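PDB 6H6V: 3-polyprenyl-4-hydroxybenzoate decarboxylase and related decarboxylases from Pelotomaculum thermopropionicum SI, which is a UbiD-class flavoenzyme, HmfF, that probably decarboxylates aromatic acids with prenylated FMN and can carboxylate 2-furoic acid to 2,5-furandicarboxylic acid. Local coordinates for residues A238-E243 and T276-R281; A134-R139 and S149-Q154; A334-E339 and V363-H368. All blocks are in the same frame, centred on the assembly; numbering follows the deposited sequence.

Interaction 1 of 3, residues A238-E243 and T276-R281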
loop_
_atom_site.group_PDB
_atom_site.type_symbol
_atom_site.label_atom_id
_atom_site.label_comp_id
_atom_site.label_asym_id
_atom_site.label_seq_id
_atom_site.Cartn_x
_atom_site.Cartn_y
_atom_site.Cartn_z
ATOM N N ALA F 238 -4.536 33.068 -46.244
ATOM C CA ALA F 238 -5.640 32.273 -45.685
ATOM C C ALA F 238 -6.778 32.140 -46.673
ATOM O O ALA F 238 -6.947 32.996 -47.533
ATOM C CB ALA F 238 -6.152 32.917 -44.406
ATOM N N GLU F 239 -7.551 31.069 -46.565
ATOM C CA GLU F 239 -8.714 30.908 -47.434
ATOM C C GLU F 239 -9.837 31.825 -46.997
ATOM O O GLU F 239 -10.463 32.464 -47.831
ATOM C CB GLU F 239 -9.222 29.471 -47.447
ATOM C CG GLU F 239 -8.209 28.438 -47.929
ATOM C CD GLU F 239 -7.844 28.560 -49.404
ATOM O OE1 GLU F 239 -8.767 28.607 -50.257
ATOM O OE2 GLU F 239 -6.622 28.573 -49.703
ATOM N N ILE F 240 -10.102 31.867 -45.694
ATOM C CA ILE F 240 -11.239 32.617 -45.137
ATOM C C ILE F 240 -10.781 33.321 -43.865
ATOM O O ILE F 240 -10.010 32.755 -43.097
ATOM C CB ILE F 240 -12.422 31.690 -44.775
ATOM C CG1 ILE F 240 -12.861 30.863 -45.988
ATOM C CG2 ILE F 240 -13.602 32.502 -44.231
ATOM C CD1 ILE F 240 -13.735 29.676 -45.653
ATOM N N VAL F 241 -11.259 34.547 -43.655
ATOM C CA VAL F 241 -11.004 35.291 -42.416
ATOM C C VAL F 241 -12.312 35.864 -41.898
ATOM O O VAL F 241 -13.097 36.405 -42.669
ATOM C CB VAL F 241 -9.965 36.420 -42.610
ATOM C CG1 VAL F 241 -9.940 37.384 -41.432
ATOM C CG2 VAL F 241 -8.577 35.824 -42.802
ATOM N N ILE F 242 -12.529 35.743 -40.589
ATOM C CA ILE F 242 -13.731 36.236 -39.951
ATOM C C ILE F 242 -13.272 37.212 -38.884
ATOM O O ILE F 242 -12.639 36.834 -37.903
ATOM C CB ILE F 242 -14.576 35.084 -39.371
ATOM C CG1 ILE F 242 -15.078 34.189 -40.515
ATOM C CG2 ILE F 242 -15.759 35.611 -38.547
ATOM C CD1 ILE F 242 -15.728 32.893 -40.069
ATOM N N GLU F 243 -13.582 38.483 -39.103
ATOM C CA GLU F 243 -13.201 39.541 -38.192
ATOM C C GLU F 243 -14.360 39.718 -37.251
ATOM O O GLU F 243 -15.523 39.591 -37.650
ATOM C CB GLU F 243 -12.925 40.822 -38.975
ATOM C CG GLU F 243 -11.821 40.646 -40.024
ATOM C CD GLU F 243 -11.638 41.826 -40.957
ATOM O OE1 GLU F 243 -12.251 42.896 -40.715
ATOM O OE2 GLU F 243 -10.847 41.681 -41.932
ATOM N N THR F 276 -17.943 41.214 -37.524
ATOM C CA THR F 276 -18.047 42.514 -38.174
ATOM C C THR F 276 -17.655 42.482 -39.656
ATOM O O THR F 276 -17.958 43.426 -40.384
ATOM C CB THR F 276 -17.162 43.547 -37.449
ATOM O OG1 THR F 276 -15.805 43.099 -37.435
ATOM C CG2 THR F 276 -17.625 43.725 -36.017
ATOM N N ALA F 277 -16.980 41.425 -40.101
ATOM C CA ALA F 277 -16.668 41.247 -41.521
ATOM C C ALA F 277 -16.196 39.833 -41.809
ATOM O O ALA F 277 -15.725 39.131 -40.917
ATOM C CB ALA F 277 -15.590 42.216 -41.953
ATOM N N VAL F 278 -16.315 39.439 -43.072
ATOM C CA VAL F 278 -15.782 38.175 -43.562
ATOM C C VAL F 278 -15.037 38.469 -44.843
ATOM O O VAL F 278 -15.568 39.162 -45.704
ATOM C CB VAL F 278 -16.908 37.187 -43.896
ATOM C CG1 VAL F 278 -16.335 35.920 -44.516
ATOM C CG2 VAL F 278 -17.742 36.876 -42.660
ATOM N N THR F 279 -13.820 37.952 -44.984
ATOM C CA THR F 279 -13.051 38.148 -46.222
ATOM C C THR F 279 -12.571 36.777 -46.664
ATOM O O THR F 279 -12.365 35.916 -45.824
ATOM C CB THR F 279 -11.875 39.159 -46.059
ATOM O OG1 THR F 279 -10.640 38.481 -45.800
ATOM C CG2 THR F 279 -12.133 40.168 -44.927
ATOM N N HIS F 280 -12.423 36.557 -47.967
ATOM C CA HIS F 280 -11.996 35.247 -48.459
ATOM C C HIS F 280 -11.457 35.292 -49.862
ATOM O O HIS F 280 -11.621 36.277 -50.556
ATOM C CB HIS F 280 -13.118 34.183 -48.345
ATOM C CG HIS F 280 -14.390 34.489 -49.099
ATOM N ND1 HIS F 280 -14.614 34.062 -50.393
ATOM C CD2 HIS F 280 -15.544 35.079 -48.702
ATOM C CE1 HIS F 280 -15.828 34.418 -50.775
ATOM N NE2 HIS F 280 -16.415 35.038 -49.766
ATOM N N ARG F 281 -10.797 34.216 -50.267
ATOM C CA ARG F 281 -10.362 34.058 -51.645
ATOM C C ARG F 281 -11.555 33.799 -52.565
ATOM O O ARG F 281 -12.612 33.379 -52.097
ATOM C CB ARG F 281 -9.438 32.864 -51.765
ATOM C CG ARG F 281 -8.148 32.935 -50.970
ATOM C CD ARG F 281 -7.214 31.885 -51.527
ATOM N NE ARG F 281 -5.862 31.965 -51.002
ATOM C CZ ARG F 281 -4.778 31.481 -51.613
ATOM N NH1 ARG F 281 -4.868 30.887 -52.807
ATOM N NH2 ARG F 281 -3.584 31.607 -51.037
#

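Interaction 2 of 3, residues A134-R139 and S149-Q154. With FMN (flavin mononucleotide), chain B.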
loop_
_atom_site.group_PDB
_atom_site.type_symbol
_atom_site.label_atom_id
_atom_site.label_comp_id
_atom_site.label_asym_id
_atom_site.label_seq_id
_atom_site.Cartn_x
_atom_site.Cartn_y
_atom_site.Cartn_z
ATOM N N ALA F 134 -10.328 27.216 -36.952
ATOM C CA ALA F 134 -9.981 28.626 -37.056
ATOM C C ALA F 134 -8.935 29.000 -36.018
ATOM O O ALA F 134 -9.196 28.873 -34.820
ATOM C CB ALA F 134 -11.217 29.488 -36.856
ATOM N N ILE F 135 -7.763 29.458 -36.466
ATOM C CA ILE F 135 -6.832 30.121 -35.554
ATOM C C ILE F 135 -7.425 31.481 -35.182
ATOM O O ILE F 135 -7.997 32.159 -36.020
ATOM C CB ILE F 135 -5.399 30.260 -36.102
ATOM C CG1 ILE F 135 -5.301 31.158 -37.329
ATOM C CG2 ILE F 135 -4.844 28.896 -36.437
ATOM C CD1 ILE F 135 -3.869 31.528 -37.675
ATOM N N LEU F 136 -7.319 31.839 -33.911
ATOM C CA LEU F 136 -7.851 33.090 -33.403
ATOM C C LEU F 136 -6.674 33.962 -32.997
ATOM O O LEU F 136 -5.880 33.575 -32.131
ATOM C CB LEU F 136 -8.763 32.828 -32.214
ATOM C CG LEU F 136 -9.486 34.032 -31.589
ATOM C CD1 LEU F 136 -10.758 33.586 -30.878
ATOM C CD2 LEU F 136 -8.603 34.810 -30.625
ATOM N N ILE F 137 -6.585 35.141 -33.615
ATOM C CA ILE F 137 -5.516 36.105 -33.353
ATOM C C ILE F 137 -6.074 37.295 -32.574
ATOM O O ILE F 137 -7.173 37.778 -32.867
ATOM C CB ILE F 137 -4.890 36.582 -34.669
ATOM C CG1 ILE F 137 -4.385 35.369 -35.471
ATOM C CG2 ILE F 137 -3.735 37.535 -34.405
ATOM C CD1 ILE F 137 -4.411 35.572 -36.977
ATOM N N ALA F 138 -5.318 37.754 -31.583
ATOM C CA ALA F 138 -5.727 38.888 -30.750
ATOM C C ALA F 138 -4.509 39.558 -30.141
ATOM O O ALA F 138 -3.496 38.905 -29.944
ATOM C CB ALA F 138 -6.649 38.418 -29.642
ATOM N N ARG F 139 -4.621 40.857 -29.849
ATOM C CA ARG F 139 -3.567 41.622 -29.177
ATOM C C ARG F 139 -3.976 41.888 -27.743
ATOM O O ARG F 139 -5.162 42.025 -27.445
ATOM C CB ARG F 139 -3.332 42.976 -29.854
ATOM C CG ARG F 139 -3.271 42.989 -31.380
ATOM C CD ARG F 139 -2.908 44.372 -31.919
ATOM N NE ARG F 139 -1.463 44.602 -31.931
ATOM C CZ ARG F 139 -0.619 44.110 -32.842
ATOM N NH1 ARG F 139 -1.035 43.327 -33.845
ATOM N NH2 ARG F 139 0.683 44.393 -32.736
ATOM N N SER F 149 -4.371 31.195 -30.771
ATOM C CA SER F 149 -4.861 29.945 -30.198
ATOM C C SER F 149 -6.038 29.483 -31.027
ATOM O O SER F 149 -6.580 30.260 -31.798
ATOM C CB SER F 149 -5.303 30.155 -28.744
ATOM O OG SER F 149 -6.064 31.337 -28.556
ATOM N N ILE F 150 -6.431 28.224 -30.872
ATOM C CA ILE F 150 -7.576 27.685 -31.591
ATOM C C ILE F 150 -8.714 27.460 -30.604
ATOM O O ILE F 150 -8.487 26.933 -29.522
ATOM C CB ILE F 150 -7.228 26.348 -32.277
ATOM C CG1 ILE F 150 -6.104 26.551 -33.299
ATOM C CG2 ILE F 150 -8.465 25.770 -32.962
ATOM C CD1 ILE F 150 -5.616 25.280 -33.955
ATOM N N HIS F 151 -9.927 27.858 -30.976
ATOM C CA HIS F 151 -11.092 27.731 -30.103
ATOM C C HIS F 151 -12.293 27.299 -30.886
ATOM O O HIS F 151 -12.505 27.786 -31.993
ATOM C CB HIS F 151 -11.418 29.060 -29.435
ATOM C CG HIS F 151 -10.282 29.627 -28.660
ATOM N ND1 HIS F 151 -10.201 29.515 -27.297
ATOM C CD2 HIS F 151 -9.161 30.270 -29.055
ATOM C CE1 HIS F 151 -9.075 30.069 -26.877
ATOM N NE2 HIS F 151 -8.426 30.541 -27.928
ATOM N N ARG F 152 -13.076 26.390 -30.318
ATOM C CA ARG F 152 -14.311 25.961 -30.959
ATOM C C ARG F 152 -15.319 27.117 -30.975
ATOM O O ARG F 152 -15.399 27.904 -30.021
ATOM C CB ARG F 152 -14.893 24.727 -30.276
ATOM C CG ARG F 152 -15.559 24.960 -28.931
ATOM C CD ARG F 152 -16.087 23.650 -28.395
ATOM N NE ARG F 152 -16.854 23.850 -27.177
ATOM C CZ ARG F 152 -16.791 23.097 -26.080
ATOM N NH1 ARG F 152 -15.953 22.064 -25.972
ATOM N NH2 ARG F 152 -17.558 23.422 -25.048
ATOM N N LEU F 153 -16.050 27.235 -32.079
ATOM C CA LEU F 153 -16.968 28.345 -32.285
ATOM C C LEU F 153 -18.288 27.775 -32.738
ATOM O O LEU F 153 -18.405 27.278 -33.861
ATOM C CB LEU F 153 -16.408 29.313 -33.324
ATOM C CG LEU F 153 -15.024 29.874 -32.983
ATOM C CD1 LEU F 153 -14.310 30.393 -34.214
ATOM C CD2 LEU F 153 -15.151 30.960 -31.929
ATOM N N GLN F 154 -19.263 27.797 -31.836
ATOM C CA GLN F 154 -20.631 27.423 -32.168
ATOM C C GLN F 154 -21.272 28.545 -32.981
ATOM O O GLN F 154 -21.205 29.710 -32.586
ATOM C CB GLN F 154 -21.451 27.217 -30.901
ATOM C CG GLN F 154 -22.765 26.511 -31.168
ATOM C CD GLN F 154 -23.604 26.341 -29.923
ATOM O OE1 GLN F 154 -23.146 26.577 -28.792
ATOM N NE2 GLN F 154 -24.845 25.928 -30.118
HETATM N N1 FMN B . -8.869 25.758 -26.316
HETATM C C2 FMN B . -9.989 26.300 -25.785
HETATM O O2 FMN B . -9.863 27.036 -24.775
HETATM N N3 FMN B . -11.220 26.082 -26.309
HETATM C C4 FMN B . -11.418 25.322 -27.395
HETATM O O4 FMN B . -12.553 25.131 -27.908
HETATM C C4A FMN B . -10.227 24.719 -27.998
HETATM N N5 FMN B . -10.353 23.968 -29.071
HETATM C C5A FMN B . -9.283 23.425 -29.640
HETATM C C6 FMN B . -9.519 22.666 -30.762
HETATM C C7 FMN B . -8.465 22.072 -31.409
HETATM C C7M FMN B . -8.891 21.301 -32.619
HETATM C C8 FMN B . -7.049 22.242 -30.899
HETATM C C8M FMN B . -5.829 21.610 -31.528
HETATM C C9 FMN B . -6.832 23.016 -29.764
HETATM C C9A FMN B . -7.904 23.622 -29.102
HETATM N N10 FMN B . -7.765 24.430 -27.955
HETATM C C10 FMN B . -8.922 24.967 -27.390
HETATM C "C1'" FMN B . -6.480 24.650 -27.280
HETATM C "C2'" FMN B . -5.760 25.956 -27.501
HETATM O "O2'" FMN B . -5.870 26.484 -28.832
HETATM C "C3'" FMN B . -4.323 25.605 -27.247
HETATM O "O3'" FMN B . -4.181 24.899 -26.028
HETATM C "C4'" FMN B . -3.476 26.835 -27.248
HETATM O "O4'" FMN B . -2.126 26.322 -27.121
HETATM C "C5'" FMN B . -3.882 27.880 -26.181
HETATM O "O5'" FMN B . -2.701 28.593 -25.752
HETATM P P FMN B . -2.437 30.180 -25.577
HETATM O O1P FMN B . -3.633 30.598 -24.757
HETATM O O2P FMN B . -1.044 30.228 -24.969
HETATM O O3P FMN B . -2.433 30.767 -26.961
HETATM O O HOH W 1 -12.288 26.795 -34.661
HETATM O O HOH W 2 -5.212 33.785 -28.781
#

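Interaction 3 of 3, residues A334-E339 and V363-H368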
loop_
_atom_site.group_PDB
_atom_site.type_symbol
_atom_site.label_atom_id
_atom_site.label_comp_id
_atom_site.label_asym_id
_atom_site.label_seq_id
_atom_site.Cartn_x
_atom_site.Cartn_y
_atom_site.Cartn_z
ATOM N N ALA F 334 1.448 8.580 -21.524
ATOM C CA ALA F 334 2.787 8.900 -22.027
ATOM C C ALA F 334 3.653 7.641 -22.005
ATOM O O ALA F 334 3.609 6.878 -21.052
ATOM C CB ALA F 334 3.431 9.984 -21.178
ATOM N N VAL F 335 4.433 7.447 -23.060
ATOM C CA VAL F 335 5.420 6.391 -23.101
ATOM C C VAL F 335 6.764 7.031 -23.319
ATOM O O VAL F 335 6.944 7.782 -24.272
ATOM C CB VAL F 335 5.133 5.430 -24.245
ATOM C CG1 VAL F 335 6.128 4.278 -24.226
ATOM C CG2 VAL F 335 3.699 4.905 -24.143
ATOM N N ILE F 336 7.694 6.762 -22.423
ATOM C CA ILE F 336 9.037 7.314 -22.489
ATOM C C ILE F 336 10.012 6.168 -22.775
ATOM O O ILE F 336 9.951 5.123 -22.124
ATOM C CB ILE F 336 9.477 7.897 -21.122
ATOM C CG1 ILE F 336 8.371 8.722 -20.444
ATOM C CG2 ILE F 336 10.753 8.698 -21.259
ATOM C CD1 ILE F 336 7.869 9.894 -21.219
ATOM N N SER F 337 10.934 6.366 -23.701
ATOM C CA SER F 337 12.066 5.452 -23.789
ATOM C C SER F 337 13.310 6.173 -23.300
ATOM O O SER F 337 13.519 7.342 -23.627
ATOM C CB SER F 337 12.265 4.917 -25.209
ATOM O OG SER F 337 12.632 5.956 -26.108
ATOM N N ILE F 338 14.116 5.472 -22.503
ATOM C CA ILE F 338 15.370 6.000 -21.965
ATOM C C ILE F 338 16.488 5.016 -22.199
ATOM O O ILE F 338 16.242 3.824 -22.216
ATOM C CB ILE F 338 15.245 6.265 -20.440
ATOM C CG1 ILE F 338 15.141 4.961 -19.641
ATOM C CG2 ILE F 338 14.054 7.168 -20.161
ATOM C CD1 ILE F 338 15.105 5.134 -18.160
ATOM N N GLU F 339 17.704 5.511 -22.396
ATOM C CA GLU F 339 18.910 4.675 -22.272
ATOM C C GLU F 339 19.315 4.795 -20.813
ATOM O O GLU F 339 19.900 5.792 -20.397
ATOM C CB GLU F 339 20.029 5.135 -23.209
ATOM C CG GLU F 339 21.287 4.276 -23.157
ATOM C CD GLU F 339 22.276 4.540 -24.294
ATOM O OE1 GLU F 339 22.265 5.643 -24.890
ATOM O OE2 GLU F 339 23.065 3.619 -24.591
ATOM N N VAL F 363 1.803 6.515 -17.135
ATOM C CA VAL F 363 3.064 6.644 -17.831
ATOM C C VAL F 363 3.758 5.306 -17.775
ATOM O O VAL F 363 3.815 4.703 -16.696
ATOM C CB VAL F 363 3.971 7.656 -17.142
ATOM C CG1 VAL F 363 5.311 7.740 -17.854
ATOM C CG2 VAL F 363 3.295 9.011 -17.090
ATOM N N VAL F 364 4.289 4.848 -18.911
ATOM C CA VAL F 364 5.148 3.669 -18.913
ATOM C C VAL F 364 6.502 4.038 -19.505
ATOM O O VAL F 364 6.583 4.808 -20.452
ATOM C CB VAL F 364 4.491 2.393 -19.529
ATOM C CG1 VAL F 364 3.204 2.705 -20.243
ATOM C CG2 VAL F 364 5.456 1.614 -20.422
ATOM N N VAL F 365 7.555 3.495 -18.909
ATOM C CA VAL F 365 8.911 3.739 -19.348
ATOM C C VAL F 365 9.509 2.408 -19.812
ATOM O O VAL F 365 9.420 1.400 -19.117
ATOM C CB VAL F 365 9.782 4.304 -18.217
ATOM C CG1 VAL F 365 11.169 4.670 -18.734
ATOM C CG2 VAL F 365 9.128 5.534 -17.596
ATOM N N VAL F 366 10.151 2.434 -20.975
ATOM C CA VAL F 366 10.795 1.257 -21.553
ATOM C C VAL F 366 12.227 1.611 -21.934
ATOM O O VAL F 366 12.610 2.788 -21.844
ATOM C CB VAL F 366 10.025 0.767 -22.774
ATOM C CG1 VAL F 366 8.647 0.298 -22.357
ATOM C CG2 VAL F 366 9.902 1.846 -23.831
ATOM N N ASP F 367 13.012 0.622 -22.365
ATOM C CA ASP F 367 14.411 0.888 -22.747
ATOM C C ASP F 367 14.530 1.432 -24.187
ATOM O O ASP F 367 13.599 1.304 -24.990
ATOM C CB ASP F 367 15.281 -0.360 -22.570
ATOM C CG ASP F 367 15.444 -0.783 -21.100
ATOM O OD1 ASP F 367 16.102 -0.027 -20.326
ATOM O OD2 ASP F 367 14.925 -1.893 -20.731
ATOM N N HIS F 368 15.681 2.044 -24.477
ATOM C CA HIS F 368 15.969 2.718 -25.761
ATOM C C HIS F 368 15.600 1.898 -27.006
ATOM O O HIS F 368 15.129 2.458 -27.972
ATOM C CB HIS F 368 17.451 3.243 -25.821
ATOM C CG HIS F 368 18.519 2.176 -25.739
ATOM N ND1 HIS F 368 19.269 1.794 -26.830
ATOM C CD2 HIS F 368 18.970 1.430 -24.702
ATOM C CE1 HIS F 368 20.107 0.833 -26.482
ATOM N NE2 HIS F 368 19.953 0.597 -25.194
HETATM O O HOH W 3 18.264 1.366 -21.390
#

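Interaction 1 of 3, residues A238-E243 and T276-R281
R281 and E239 meet at the end of the strand pair, through backbone and side chain alike. R281 N donates to E239 O at 3.0 Å. Farther out, the arginine runs extended from CG to NE, while the glutamate, whose CB points away from 276-281, bends at chi2 (-67°) so that its carboxylate returns over one face of the guanidinium. OE2 of E239 lies 3.7 Å from NE of R281, offset toward the rim, with no N-H aimed at it: a long salt bridge of charges alone. A238 O lies near the guanidinium plane at its edge, and NH2 of R281 hydrogen-bonds to G237 O. Replacing R281 by a leucine would probably leave the E239 carboxylate with R6 but without this second positive charge, and G237 O without this donor.

Inward from this end, V241 and T279 form a hydrogen-bonded pair, V241 N reaching T279 O at 2.8 Å. On their face, E243 extends beyond CG and crosses T279 at about a right angle, setting its OE2 3.6 Å from T279 CG2; backbone N atoms of E228 and T229 hold the carboxylate in place. The other face carries I240, I242, V278 and H280. There I242 CG1 approaches V278 CG2 to 4.3 Å, while H280 turns its ring back so that ND1 grips R281 O at 2.7 Å, close to the ring plane.

L113 of helix 113-116 touches I242 and V278, M116 touches V278 and H280, and strand 184-190 flanks 240-246. At the far end, T276 and A277 both face E243, whose O receives T276 N at 2.9 Å and, weakly, A277 N. The whole is an antiparallel ladder ending in a classic beta bulge, within the Rift-related domain of the UbiD family.

Interaction 2 of 3, residues A134-R139 and S149-Q154
L136 and S149 pair within the beta hairpin of strands 130-139 and 146-157, at a point where one strand serves both its partner and a flavin. The backbone bonds come in a reciprocal set: L136 N to S149 O at 2.7 Å, and S149 N to L136 O at 3.1 Å.

Apolar contacts spread from this pair. I135 CG2 meets I150 CG1 obliquely, and A134 CB touches L153 CD1 at 4.2 Å where the chain resumes its strand. CB of L136 lies 4.1 Å from H151 CD2, and with CG anti to the backbone N (chi1 -177°) CD1 comes equally near the same carbon. L170 of helix 169-179 packs on L136, S149 and H151, and helix 194-200 covers the two isoleucines.

Two waters add bridges. One, beyond the pair, accepts from A134 N and donates to H151 O, joining backbones no longer bonded directly; the other, at the pair, sits at S149 OG with a weak bond to L136 O.

Flavin contacts come from the 149-154 side. The backbone of I150 holds the ribityl O2' in both directions, giving its N-H and receiving the hydroxyl at its O, each at 2.7 Å. R152 N donates almost straight (171°) to flavin O4, and the R152 side chain passes on to salt bridges with E254 and E259.

A backbone carbonyl and a serine hydroxyl fix the imidazole: H151 ND1 donates to L164 O, and S149 OG lies in the ring plane, 2.6 Å from H151 NE2.

Interaction 3 of 3, residues A334-E339 and V363-H368
I338 and V365 cross obliquely between neighbouring parallel strands, a case where side-chain torsions settle which branches touch. I338 places CG1 between the backbone N and the carbonyl carbon (chi1 69°), from where CD1 reaches V365 CG1 at 4.0 Å; CG2 of I338 borders the same methyl. Two residues back on each strand, I336 CG1 comes to 4.1 Å from V363 CG1. V363 and V365 share one conformation, CG1 anti to the backbone N, and each lays that methyl beside a carbonyl oxygen of the partner strand, A334 O and I336 O.

V364 N, I336 N, V366 N and I338 N donate in turn across the strands, V366 N reaching I336 O at 2.9 Å. Where the strands end, E339 lays CG over one face of the H368 ring, 4.0 Å from CD2. A water joins I338 O to D367 OD1, while I421 N holds D367 OD2, close to the calcium-binding residues R385 and T420.

Helix 345-356 packs on V363 and V365; I372 and helix 375-385 lie against the face of V335, S337, V364 and V366. Adjacent parallel strands joined through helix 345-356 make a beta-alpha-beta crossover in the UbiD C-terminal domain.

From the N terminus, the first contact to close is interaction 2, a beta hairpin between strands 130-139 and 146-157, with a short connecting loop. Interaction 1 follows, closing a longer loop, rich in strand, between 240-246 and 264-280. Both belong to the same branched antiparallel sheet, where strand 184-190 pairs with both 130-139 and 240-246; their centres are about 13 Å apart. Interaction 3 closes last, around a helix, in the mixed sheet of the C-terminal domain, its centre about 35 Å from that of interaction 2 and on the other side of the chain's centre. The three loops run in series, neither nested nor crossed: interactions 2 and 1 knit the Rift-related domain, and interaction 3 the C-terminal one.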